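Long-range contacts in esterase YbfF (PDB 3BF7), which probably acts as an esterase, hydrolysing ester or thioester bonds with an alpha/beta-hydrolase core that carries a helical cap: residues V95-A100 / V186-I191; K108-D113 / R246-Y251; I112-V117 / S206-E211; A193-A198 / Q220-R225. The protein carries 1 engineered substitution. All blocks are in the same frame, centred on the assembly; numbering follows the deposited sequence.

Contact 1: residues V95-A100 / V186-I191; sequences VMALTA and VGWEKI
Helix 90-101 of the alpha/beta-hydrolase core meets here the loop that leads from helix 182-186 back toward strand 198-201. Two side chains, Trp188 and Ile191, carry the whole contact from the loop side. The indole reaches the helix with the tip of its six-membered ring: CH2 of Trp188 stands 3.8 Å from Ala97 N, which lies at the ring edge near its plane, and 3.9 Å from Met96 CB. CG of Trp188 is anti to the backbone N (chi1 -179°), and the ring system is tied down through NE1 to Gln220 OE1, an oxygen that also receives Ile191 N. The helix concerned follows the presumed nucleophile elbow, a sharp strand-to-helix turn of this fold; Met96, Ala97 and Thr99 are buried, while Ala100 is exposed. Met96 carries its bent chain on toward Pro116 and Phe221. CG1 of Ile191 takes the crowded position between N and carbonyl carbon (chi1 63°), which brings CD1 to the helix, 3.4 Å from Met96 O and 3.5 Å from Thr99 OG1. Thr99, crossing Ile191 at about a right angle, has OG1 in the same crowded position (chi1 68°), turned back to donate to Met96 O at 2.7 Å, in the carbonyl plane; that carbonyl also accepts Thr99 N. An alanine in place of Thr99 would probably weaken the local hold on Met96 O, since the hydroxyl bond goes, and leave Ile191 CD1 less closely packed. Nearer the helix end, Ala100 CB rests 3.8 Å from Ile191 CB.

Contact 2: residues K108-D113 / R246-Y251; sequences KLVAID and RAIRRY
Tyr251 fills the tight, buried part of this contact, where helix 241-253 lies against strand 106-112. With CG anti to the backbone N (chi1 167°), the ring extends to the strand and delivers OH to Leu109 N, which donates to it over 2.9 Å in an almost straight bond (175°). The donor lies in the ring plane at its edge, and the buried hydroxyl is also bonded to Pro197 O, so two backbone groups fix the tyrosine tip. Val110 CG2 adds to the close packing, 3.8 Å from Tyr251 CE2. One face of the ring carries the aliphatic part of Lys108, whose CD makes a CH-pi contact 4.2 Å from the centroid. Extended beyond CG, the lysine chain continues over the ring until NZ meets Tyr251 O at 2.7 Å, in the carbonyl plane and on a lone pair. NZ also reaches Leu252 O and forms a salt bridge with Asp254, so its charge sits among the last carbonyls of the helix, where it probably interacts favourably with the helix end. An alanine at Lys108 would probably loosen this helix end and take the alkyl chain from that face of the ring. Lys108 is the partly exposed member of the contact. The looser part is buried: Val110 CG1 and Ile248 CG1 come no closer than 4.2 Å. Strand and helix segments run nearly antiparallel (160°), 10.0 Å apart at closest approach, the C-terminal helix packing on the central sheet as in alpha/beta hydrolases.

Contact 3: residues I112-V117 / S206-E211; sequences IDIAPV and SPYVSE
Asp113 OD1 is gripped by two groups, Ser206 OG, which donates to its syn lone pair over 2.6 Å, and His234 ND1, while the other carboxylate oxygen, OD2, accepts Gly203 N. A water also lies 2.8 Å from Asp113 OD2. That water in turn receives Val209 N at 2.8 Å and lies close to Ser206 O. Ser206 has its OG anti to the backbone N (chi1 171°), which aims the hydroxyl at the acid, and the same OG weakly accepts Tyr208 N. Donors on both oxygens would probably favour the ionised carboxylate and limit its rotation. Asp113 follows strand 106-112 and fits the acid of a Ser-His-Asp triad with Ser89 and His234, whose ring stacks with that of Tyr208, consistent with an esterase of the alpha/beta-hydrolase fold; Ser206 would then be a second-shell residue that positions the acid. It belongs, with Tyr208 and Val209, to the loop between strand 198-201 and helix 214-220. Tyr208 crosses the aspartate at about a right angle, its ring plane turned 50° from the carboxylate, and its CB lies 3.5 Å from Asp113 O. Ile114 CD1 approaches the ring at its edge, 4.0 Å from Tyr208 CD1. Val209 CG2, anti to its carbonyl carbon, lies 3.4 Å from Ile114 N, and Ala115 CB rests 3.5 Å from Tyr208 O.

Contact 4: residues A193-A198 / Q220-R225; sequences AWDHPA and QFPQAR
The Trp194 indole has His196 ND1 over one face, 3.4 Å above the plane and offset toward the rim, and Ala198 CB in plane at its edge. Phe221 receives Trp194 in turn at its own edge: CE3 of the indole lies near the phenyl plane, 3.8 Å from Phe221 CE1, and the two side chains cross obliquely. A third flat group, the Arg225 guanidinium, carries Pro197 CB over one face, the proline and the extended arginine chain running side by side. The contact opens the pairing of strand 198-201 with 224-226, the parallel strand at one margin of the alpha/beta-hydrolase sheet. Here Arg225 N donates to Ala198 O at 2.8 Å, nearly along the C=O axis (175°), while Ala198 N reaches Gln223 O in a weak bond of 3.4 Å. Ahead of the strands the two chains are one residue out of the strand register, the slip falling around His196; Trp194 N bonds to Gln220 O over 2.9 Å, the donor lying 30° out of the carbonyl plane. Phe221 then begins a type I turn to Ala224, and Asp195 centres an inverse gamma turn. Ala198 CB packs 3.9 Å from Phe221 CD1, and the aromatic pair continues inward onto Leu109 and Thr99, joining this margin of the sheet to helix 90-101. Pro222 packs against the Asp195 turn, crossing the aspartate at about a right angle, its CG 3.3 Å from Asp195 OD1. Between the two turns a water donates to both Trp194 O and His196 O and accepts Gln223 N, the last at 2.9 Å.

Overall arrangement
Contacts 2 and 3 are buried and use successive parts of one chain run: the strand body in contact 2, the loop after it in contact 3. Contacts 1 and 4 are partly buried. Contacts 2 and 4 reach the same sheet, contact 4 through backbone pairing at its margin and contact 2 through a helix laid on it. Leu109 links contact 2 to the helix of contact 1, and Gln220 joins contact 4 to contacts 1 and 3. Chemistry follows place: mainly apolar in contact 1, a charged lysine at a helix end in contact 2, a buried carboxylate network in contact 3, and backbone pairing, a water and outlying proline, glutamine and arginine side chains in contact 4, whose centre lies farthest, about 19 Å, from that of the chain.

Contact 1: residues V95-A100 / V186-I191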
# COMPACT_ATOMS: atom_id res chain seq x y z
N VAL A 95 -7.22 -0.17 -2.88
CA VAL A 95 -7.40 -0.13 -4.33
C VAL A 95 -8.40 -1.19 -4.78
O VAL A 95 -9.22 -0.94 -5.67
CB VAL A 95 -6.04 -0.32 -5.04
CG1 VAL A 95 -6.24 -0.61 -6.52
CG2 VAL A 95 -5.18 0.92 -4.84
N MET A 96 -8.33 -2.38 -4.19
CA MET A 96 -9.29 -3.41 -4.56
C MET A 96 -10.70 -2.98 -4.15
O MET A 96 -11.66 -3.21 -4.88
CB MET A 96 -8.93 -4.75 -3.91
CG MET A 96 -7.69 -5.39 -4.51
SD MET A 96 -7.33 -7.05 -3.89
CE MET A 96 -6.78 -6.68 -2.22
N ALA A 97 -10.82 -2.34 -2.98
CA ALA A 97 -12.12 -1.88 -2.52
C ALA A 97 -12.67 -0.80 -3.45
O ALA A 97 -13.89 -0.66 -3.60
CB ALA A 97 -12.01 -1.34 -1.10
N LEU A 98 -11.78 -0.04 -4.08
CA LEU A 98 -12.20 1.01 -5.00
C LEU A 98 -12.95 0.43 -6.19
O LEU A 98 -13.83 1.08 -6.75
CB LEU A 98 -10.99 1.82 -5.48
CG LEU A 98 -11.30 2.96 -6.46
CD1 LEU A 98 -12.22 3.98 -5.81
CD2 LEU A 98 -9.99 3.62 -6.89
N THR A 99 -12.62 -0.80 -6.59
CA THR A 99 -13.31 -1.40 -7.73
C THR A 99 -14.80 -1.59 -7.44
O THR A 99 -15.62 -1.58 -8.35
CB THR A 99 -12.73 -2.79 -8.14
OG1 THR A 99 -12.99 -3.75 -7.11
CG2 THR A 99 -11.24 -2.69 -8.39
N ALA A 100 -15.15 -1.76 -6.16
CA ALA A 100 -16.54 -1.94 -5.78
C ALA A 100 -17.25 -0.60 -5.60
O ALA A 100 -18.45 -0.49 -5.88
CB ALA A 100 -16.62 -2.75 -4.49
N VAL A 186 -6.49 -5.60 8.96
CA VAL A 186 -6.08 -6.95 8.58
C VAL A 186 -7.32 -7.66 8.04
O VAL A 186 -7.22 -8.70 7.37
CB VAL A 186 -5.52 -7.74 9.78
CG1 VAL A 186 -4.27 -7.07 10.29
CG2 VAL A 186 -6.55 -7.85 10.88
N GLY A 187 -8.48 -7.08 8.34
CA GLY A 187 -9.75 -7.63 7.90
C GLY A 187 -10.11 -7.28 6.47
O GLY A 187 -9.28 -6.79 5.69
N TRP A 188 -11.37 -7.51 6.12
CA TRP A 188 -11.81 -7.26 4.76
C TRP A 188 -13.32 -7.33 4.64
O TRP A 188 -13.98 -8.00 5.43
CB TRP A 188 -11.19 -8.32 3.83
CG TRP A 188 -11.54 -8.17 2.39
CD1 TRP A 188 -12.26 -9.04 1.62
CD2 TRP A 188 -11.18 -7.08 1.54
NE1 TRP A 188 -12.36 -8.56 0.34
CE2 TRP A 188 -11.71 -7.36 0.26
CE3 TRP A 188 -10.46 -5.90 1.73
CZ2 TRP A 188 -11.54 -6.50 -0.83
CZ3 TRP A 188 -10.29 -5.04 0.65
CH2 TRP A 188 -10.83 -5.34 -0.61
N GLU A 189 -13.86 -6.63 3.64
CA GLU A 189 -15.28 -6.64 3.34
C GLU A 189 -15.36 -7.19 1.92
O GLU A 189 -14.90 -6.55 0.98
CB GLU A 189 -15.85 -5.22 3.38
CG GLU A 189 -17.36 -5.14 3.21
CD GLU A 189 -18.09 -5.80 4.36
OE1 GLU A 189 -17.79 -5.47 5.52
OE2 GLU A 189 -18.97 -6.65 4.10
N LYS A 190 -15.93 -8.38 1.76
CA LYS A 190 -16.02 -8.98 0.43
C LYS A 190 -16.68 -8.04 -0.57
O LYS A 190 -17.65 -7.34 -0.25
CB LYS A 190 -16.78 -10.30 0.49
CG LYS A 190 -15.98 -11.45 1.10
CD LYS A 190 -16.75 -12.76 1.00
CE LYS A 190 -15.90 -13.93 1.46
NZ LYS A 190 -15.49 -13.81 2.88
N ILE A 191 -16.15 -8.03 -1.79
CA ILE A 191 -16.66 -7.17 -2.84
C ILE A 191 -17.17 -7.96 -4.03
O ILE A 191 -16.86 -9.14 -4.18
CB ILE A 191 -15.56 -6.20 -3.35
CG1 ILE A 191 -14.41 -7.00 -3.97
CG2 ILE A 191 -15.06 -5.34 -2.20
CD1 ILE A 191 -13.33 -6.14 -4.62

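Contact 2: residues K108-D113 / R246-Y251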
# COMPACT_ATOMS: atom_id res chain seq x y z
N LYS A 108 -6.27 0.25 -14.87
CA LYS A 108 -5.65 -1.02 -14.52
C LYS A 108 -5.42 -1.08 -13.01
O LYS A 108 -5.47 -0.04 -12.32
CB LYS A 108 -4.35 -1.21 -15.29
CG LYS A 108 -4.60 -1.37 -16.79
CD LYS A 108 -3.40 -1.93 -17.52
CE LYS A 108 -3.74 -2.22 -18.97
NZ LYS A 108 -2.63 -2.91 -19.68
N LEU A 109 -5.15 -2.27 -12.49
CA LEU A 109 -4.97 -2.47 -11.06
C LEU A 109 -3.86 -3.45 -10.73
O LEU A 109 -3.80 -4.54 -11.30
CB LEU A 109 -6.29 -2.97 -10.45
CG LEU A 109 -6.39 -3.24 -8.95
CD1 LEU A 109 -7.85 -3.26 -8.55
CD2 LEU A 109 -5.73 -4.57 -8.59
N VAL A 110 -2.99 -3.06 -9.80
CA VAL A 110 -1.90 -3.90 -9.35
C VAL A 110 -1.94 -3.96 -7.82
O VAL A 110 -1.96 -2.92 -7.16
CB VAL A 110 -0.52 -3.34 -9.77
CG1 VAL A 110 0.59 -4.27 -9.30
CG2 VAL A 110 -0.47 -3.17 -11.28
N ALA A 111 -1.97 -5.17 -7.28
CA ALA A 111 -2.00 -5.39 -5.84
C ALA A 111 -0.73 -6.14 -5.47
O ALA A 111 -0.54 -7.29 -5.90
CB ALA A 111 -3.24 -6.19 -5.46
N ILE A 112 0.12 -5.51 -4.68
CA ILE A 112 1.40 -6.09 -4.28
C ILE A 112 1.30 -6.80 -2.93
O ILE A 112 0.92 -6.19 -1.92
CB ILE A 112 2.51 -5.01 -4.24
CG1 ILE A 112 2.56 -4.28 -5.59
CG2 ILE A 112 3.86 -5.66 -3.95
CD1 ILE A 112 3.55 -3.13 -5.64
N ASP A 113 1.67 -8.08 -2.95
CA ASP A 113 1.65 -9.00 -1.81
C ASP A 113 0.47 -8.81 -0.86
O ASP A 113 0.63 -8.52 0.32
CB ASP A 113 2.96 -8.97 -1.02
CG ASP A 113 3.20 -10.28 -0.29
OD1 ASP A 113 3.45 -10.26 0.93
OD2 ASP A 113 3.13 -11.34 -0.96
N ARG A 246 9.16 -5.19 -13.90
CA ARG A 246 9.02 -5.97 -15.12
C ARG A 246 7.60 -6.54 -15.20
O ARG A 246 6.98 -6.55 -16.26
CB ARG A 246 10.04 -7.12 -15.16
CG ARG A 246 11.49 -6.67 -15.37
CD ARG A 246 12.36 -7.81 -15.90
NE ARG A 246 12.44 -8.92 -14.96
CZ ARG A 246 13.27 -8.98 -13.92
NH1 ARG A 246 14.10 -7.97 -13.67
NH2 ARG A 246 13.25 -10.03 -13.11
N ALA A 247 7.10 -7.02 -14.06
CA ALA A 247 5.75 -7.58 -14.01
C ALA A 247 4.71 -6.49 -14.26
O ALA A 247 3.76 -6.69 -15.01
CB ALA A 247 5.51 -8.23 -12.65
N ILE A 248 4.90 -5.34 -13.63
CA ILE A 248 3.97 -4.23 -13.81
C ILE A 248 3.90 -3.79 -15.27
O ILE A 248 2.81 -3.68 -15.84
CB ILE A 248 4.36 -3.02 -12.92
CG1 ILE A 248 4.10 -3.36 -11.45
CG2 ILE A 248 3.58 -1.78 -13.34
CD1 ILE A 248 4.60 -2.31 -10.48
N ARG A 249 5.05 -3.56 -15.89
CA ARG A 249 5.05 -3.11 -17.27
C ARG A 249 4.52 -4.14 -18.26
O ARG A 249 3.90 -3.78 -19.25
CB ARG A 249 6.44 -2.61 -17.66
CG ARG A 249 6.75 -1.24 -17.05
CD ARG A 249 8.05 -0.65 -17.55
NE ARG A 249 8.27 0.71 -17.08
CZ ARG A 249 7.59 1.78 -17.49
NH1 ARG A 249 6.63 1.66 -18.39
NH2 ARG A 249 7.90 2.98 -17.01
N ARG A 250 4.75 -5.42 -17.99
CA ARG A 250 4.23 -6.45 -18.88
C ARG A 250 2.71 -6.35 -18.87
O ARG A 250 2.05 -6.43 -19.92
CB ARG A 250 4.66 -7.84 -18.39
CG ARG A 250 4.02 -8.98 -19.18
CD ARG A 250 4.39 -10.33 -18.61
NE ARG A 250 3.53 -11.39 -19.13
CZ ARG A 250 3.55 -12.65 -18.71
NH1 ARG A 250 4.39 -13.02 -17.75
NH2 ARG A 250 2.73 -13.54 -19.24
N TYR A 251 2.14 -6.15 -17.68
CA TYR A 251 0.70 -6.02 -17.51
C TYR A 251 0.17 -4.73 -18.13
O TYR A 251 -0.84 -4.75 -18.83
CB TYR A 251 0.39 -6.08 -16.01
CG TYR A 251 -1.01 -5.65 -15.60
CD1 TYR A 251 -2.13 -6.37 -16.01
CD2 TYR A 251 -1.20 -4.55 -14.78
CE1 TYR A 251 -3.42 -6.00 -15.60
CE2 TYR A 251 -2.47 -4.16 -14.37
CZ TYR A 251 -3.58 -4.89 -14.78
OH TYR A 251 -4.82 -4.49 -14.37

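Contact 3: residues I112-V117 / S206-E211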
# COMPACT_ATOMS: atom_id res chain seq x y z
N ILE A 112 0.12 -5.51 -4.68
CA ILE A 112 1.40 -6.09 -4.28
C ILE A 112 1.30 -6.80 -2.93
O ILE A 112 0.92 -6.19 -1.92
CB ILE A 112 2.51 -5.01 -4.24
CG1 ILE A 112 2.56 -4.28 -5.59
CG2 ILE A 112 3.86 -5.66 -3.95
CD1 ILE A 112 3.55 -3.13 -5.64
N ASP A 113 1.67 -8.08 -2.95
CA ASP A 113 1.65 -9.00 -1.81
C ASP A 113 0.47 -8.81 -0.86
O ASP A 113 0.63 -8.52 0.32
CB ASP A 113 2.96 -8.97 -1.02
CG ASP A 113 3.20 -10.28 -0.29
OD1 ASP A 113 3.45 -10.26 0.93
OD2 ASP A 113 3.13 -11.34 -0.96
N ILE A 114 -0.71 -9.05 -1.41
CA ILE A 114 -1.94 -8.91 -0.65
C ILE A 114 -3.08 -9.65 -1.35
O ILE A 114 -3.10 -9.77 -2.58
CB ILE A 114 -2.31 -7.40 -0.51
CG1 ILE A 114 -3.47 -7.21 0.46
CG2 ILE A 114 -2.64 -6.81 -1.87
CD1 ILE A 114 -3.13 -7.57 1.89
N ALA A 115 -4.02 -10.16 -0.56
CA ALA A 115 -5.19 -10.85 -1.08
C ALA A 115 -6.42 -10.20 -0.46
O ALA A 115 -6.35 -9.67 0.65
CB ALA A 115 -5.13 -12.33 -0.73
N PRO A 116 -7.56 -10.22 -1.17
CA PRO A 116 -8.79 -9.63 -0.65
C PRO A 116 -9.45 -10.59 0.33
O PRO A 116 -10.47 -11.22 0.03
CB PRO A 116 -9.61 -9.40 -1.92
CG PRO A 116 -9.21 -10.56 -2.77
CD PRO A 116 -7.71 -10.64 -2.57
N VAL A 117 -8.85 -10.69 1.50
CA VAL A 117 -9.32 -11.59 2.54
C VAL A 117 -9.06 -11.02 3.93
O VAL A 117 -8.19 -10.16 4.11
CB VAL A 117 -8.58 -12.96 2.48
CG1 VAL A 117 -8.82 -13.62 1.14
CG2 VAL A 117 -7.09 -12.76 2.73
N SER A 206 6.48 -15.06 1.21
CA SER A 206 5.44 -14.42 2.01
C SER A 206 4.14 -15.22 1.94
O SER A 206 3.81 -15.78 0.91
CB SER A 206 5.17 -13.00 1.51
OG SER A 206 4.03 -12.46 2.16
N PRO A 207 3.38 -15.25 3.05
CA PRO A 207 2.12 -15.99 3.11
C PRO A 207 0.88 -15.17 2.75
O PRO A 207 -0.23 -15.69 2.78
CB PRO A 207 2.07 -16.45 4.55
CG PRO A 207 2.59 -15.23 5.26
CD PRO A 207 3.78 -14.81 4.40
N TYR A 208 1.06 -13.89 2.42
CA TYR A 208 -0.07 -13.03 2.11
C TYR A 208 -0.96 -13.47 0.94
O TYR A 208 -2.16 -13.20 0.95
CB TYR A 208 0.40 -11.59 1.89
CG TYR A 208 0.63 -10.80 3.16
CD1 TYR A 208 -0.27 -9.82 3.57
CD2 TYR A 208 1.76 -11.02 3.94
CE1 TYR A 208 -0.05 -9.07 4.73
CE2 TYR A 208 2.00 -10.28 5.10
CZ TYR A 208 1.09 -9.30 5.49
OH TYR A 208 1.33 -8.56 6.62
N VAL A 209 -0.38 -14.13 -0.07
CA VAL A 209 -1.18 -14.56 -1.22
C VAL A 209 -1.05 -16.05 -1.50
O VAL A 209 -1.02 -16.48 -2.65
CB VAL A 209 -0.79 -13.78 -2.50
CG1 VAL A 209 -1.92 -13.88 -3.53
CG2 VAL A 209 -0.51 -12.32 -2.17
N SER A 210 -1.00 -16.85 -0.44
CA SER A 210 -0.88 -18.29 -0.58
C SER A 210 -2.18 -18.93 -1.07
O SER A 210 -3.23 -18.28 -1.13
CB SER A 210 -0.45 -18.92 0.75
OG SER A 210 -1.39 -18.62 1.76
N GLU A 211 -2.10 -20.21 -1.40
CA GLU A 211 -3.22 -20.99 -1.92
C GLU A 211 -4.53 -20.95 -1.13
O GLU A 211 -5.61 -21.00 -1.73
CB GLU A 211 -2.79 -22.45 -2.10
CG GLU A 211 -3.87 -23.38 -2.62
CD GLU A 211 -4.38 -22.98 -3.99
OE1 GLU A 211 -3.55 -22.80 -4.90
OE2 GLU A 211 -5.61 -22.86 -4.15
O HOH W 1 2.36 -14.01 -0.74

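Contact 4: residues A193-A198 / Q220-R225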
# COMPACT_ATOMS: atom_id res chain seq x y z
N ALA A 193 -17.51 -9.18 -7.95
CA ALA A 193 -16.46 -9.48 -8.91
C ALA A 193 -16.16 -8.28 -9.81
O ALA A 193 -17.07 -7.55 -10.23
CB ALA A 193 -16.87 -10.67 -9.77
N TRP A 194 -14.87 -8.07 -10.07
CA TRP A 194 -14.43 -7.00 -10.96
C TRP A 194 -13.96 -7.76 -12.21
O TRP A 194 -12.91 -8.40 -12.20
CB TRP A 194 -13.27 -6.22 -10.33
CG TRP A 194 -12.91 -4.96 -11.07
CD1 TRP A 194 -13.73 -3.89 -11.32
CD2 TRP A 194 -11.62 -4.61 -11.60
NE1 TRP A 194 -13.03 -2.90 -11.97
CE2 TRP A 194 -11.73 -3.32 -12.15
CE3 TRP A 194 -10.39 -5.27 -11.65
CZ2 TRP A 194 -10.65 -2.66 -12.75
CZ3 TRP A 194 -9.31 -4.62 -12.25
CH2 TRP A 194 -9.45 -3.33 -12.79
N ASP A 195 -14.77 -7.70 -13.26
CA ASP A 195 -14.48 -8.42 -14.50
C ASP A 195 -13.50 -7.74 -15.44
O ASP A 195 -13.82 -7.43 -16.58
CB ASP A 195 -15.79 -8.72 -15.24
CG ASP A 195 -16.68 -9.69 -14.48
OD1 ASP A 195 -16.19 -10.76 -14.09
OD2 ASP A 195 -17.87 -9.38 -14.28
N HIS A 196 -12.29 -7.53 -14.93
CA HIS A 196 -11.21 -6.90 -15.70
C HIS A 196 -9.89 -7.49 -15.25
O HIS A 196 -9.74 -7.91 -14.10
CB HIS A 196 -11.18 -5.39 -15.45
CG HIS A 196 -12.45 -4.69 -15.83
ND1 HIS A 196 -13.47 -4.46 -14.94
CD2 HIS A 196 -12.86 -4.18 -17.02
CE1 HIS A 196 -14.47 -3.84 -15.56
NE2 HIS A 196 -14.12 -3.66 -16.82
N PRO A 197 -8.89 -7.54 -16.15
CA PRO A 197 -7.59 -8.09 -15.78
C PRO A 197 -6.99 -7.31 -14.61
O PRO A 197 -6.99 -6.08 -14.63
CB PRO A 197 -6.77 -7.93 -17.06
CG PRO A 197 -7.80 -7.99 -18.14
CD PRO A 197 -8.92 -7.16 -17.57
N ALA A 198 -6.51 -8.03 -13.61
CA ALA A 198 -5.90 -7.42 -12.43
C ALA A 198 -4.61 -8.16 -12.13
O ALA A 198 -4.58 -9.39 -12.18
CB ALA A 198 -6.85 -7.52 -11.25
N GLN A 220 -13.50 -12.55 -6.33
CA GLN A 220 -13.59 -11.10 -6.40
C GLN A 220 -12.84 -10.53 -7.60
O GLN A 220 -13.21 -9.47 -8.12
CB GLN A 220 -13.08 -10.51 -5.09
CG GLN A 220 -13.96 -10.93 -3.92
CD GLN A 220 -13.33 -10.66 -2.57
OE1 GLN A 220 -13.64 -9.66 -1.91
NE2 GLN A 220 -12.44 -11.54 -2.15
N PHE A 221 -11.80 -11.23 -8.05
CA PHE A 221 -11.01 -10.83 -9.20
C PHE A 221 -10.88 -12.05 -10.11
O PHE A 221 -9.84 -12.70 -10.19
CB PHE A 221 -9.64 -10.31 -8.75
CG PHE A 221 -9.74 -9.00 -8.04
CD1 PHE A 221 -9.84 -7.82 -8.77
CD2 PHE A 221 -9.88 -8.95 -6.66
CE1 PHE A 221 -10.08 -6.61 -8.13
CE2 PHE A 221 -10.13 -7.74 -6.01
CZ PHE A 221 -10.23 -6.57 -6.75
N PRO A 222 -11.97 -12.37 -10.82
CA PRO A 222 -11.98 -13.52 -11.72
C PRO A 222 -10.84 -13.56 -12.73
O PRO A 222 -10.33 -14.65 -13.05
CB PRO A 222 -13.36 -13.45 -12.38
CG PRO A 222 -13.74 -12.00 -12.26
CD PRO A 222 -13.24 -11.63 -10.89
N GLN A 223 -10.44 -12.40 -13.22
CA GLN A 223 -9.35 -12.31 -14.20
C GLN A 223 -8.02 -11.93 -13.58
O GLN A 223 -7.17 -11.29 -14.21
CB GLN A 223 -9.72 -11.33 -15.32
CG GLN A 223 -10.93 -11.78 -16.13
CD GLN A 223 -11.34 -10.77 -17.19
OE1 GLN A 223 -12.51 -10.42 -17.30
NE2 GLN A 223 -10.37 -10.31 -17.97
N ALA A 224 -7.82 -12.34 -12.33
CA ALA A 224 -6.57 -12.07 -11.63
C ALA A 224 -5.43 -12.83 -12.30
O ALA A 224 -5.60 -13.97 -12.74
CB ALA A 224 -6.69 -12.50 -10.18
N ARG A 225 -4.28 -12.18 -12.38
CA ARG A 225 -3.07 -12.77 -12.93
C ARG A 225 -2.05 -12.63 -11.81
O ARG A 225 -1.85 -11.54 -11.28
CB ARG A 225 -2.60 -12.00 -14.16
CG ARG A 225 -3.65 -11.91 -15.26
CD ARG A 225 -3.18 -11.02 -16.40
NE ARG A 225 -4.20 -10.90 -17.44
CZ ARG A 225 -4.07 -10.15 -18.53
NH1 ARG A 225 -2.96 -9.44 -18.73
NH2 ARG A 225 -5.05 -10.10 -19.43
O HOH W 2 -10.43 -9.70 -12.12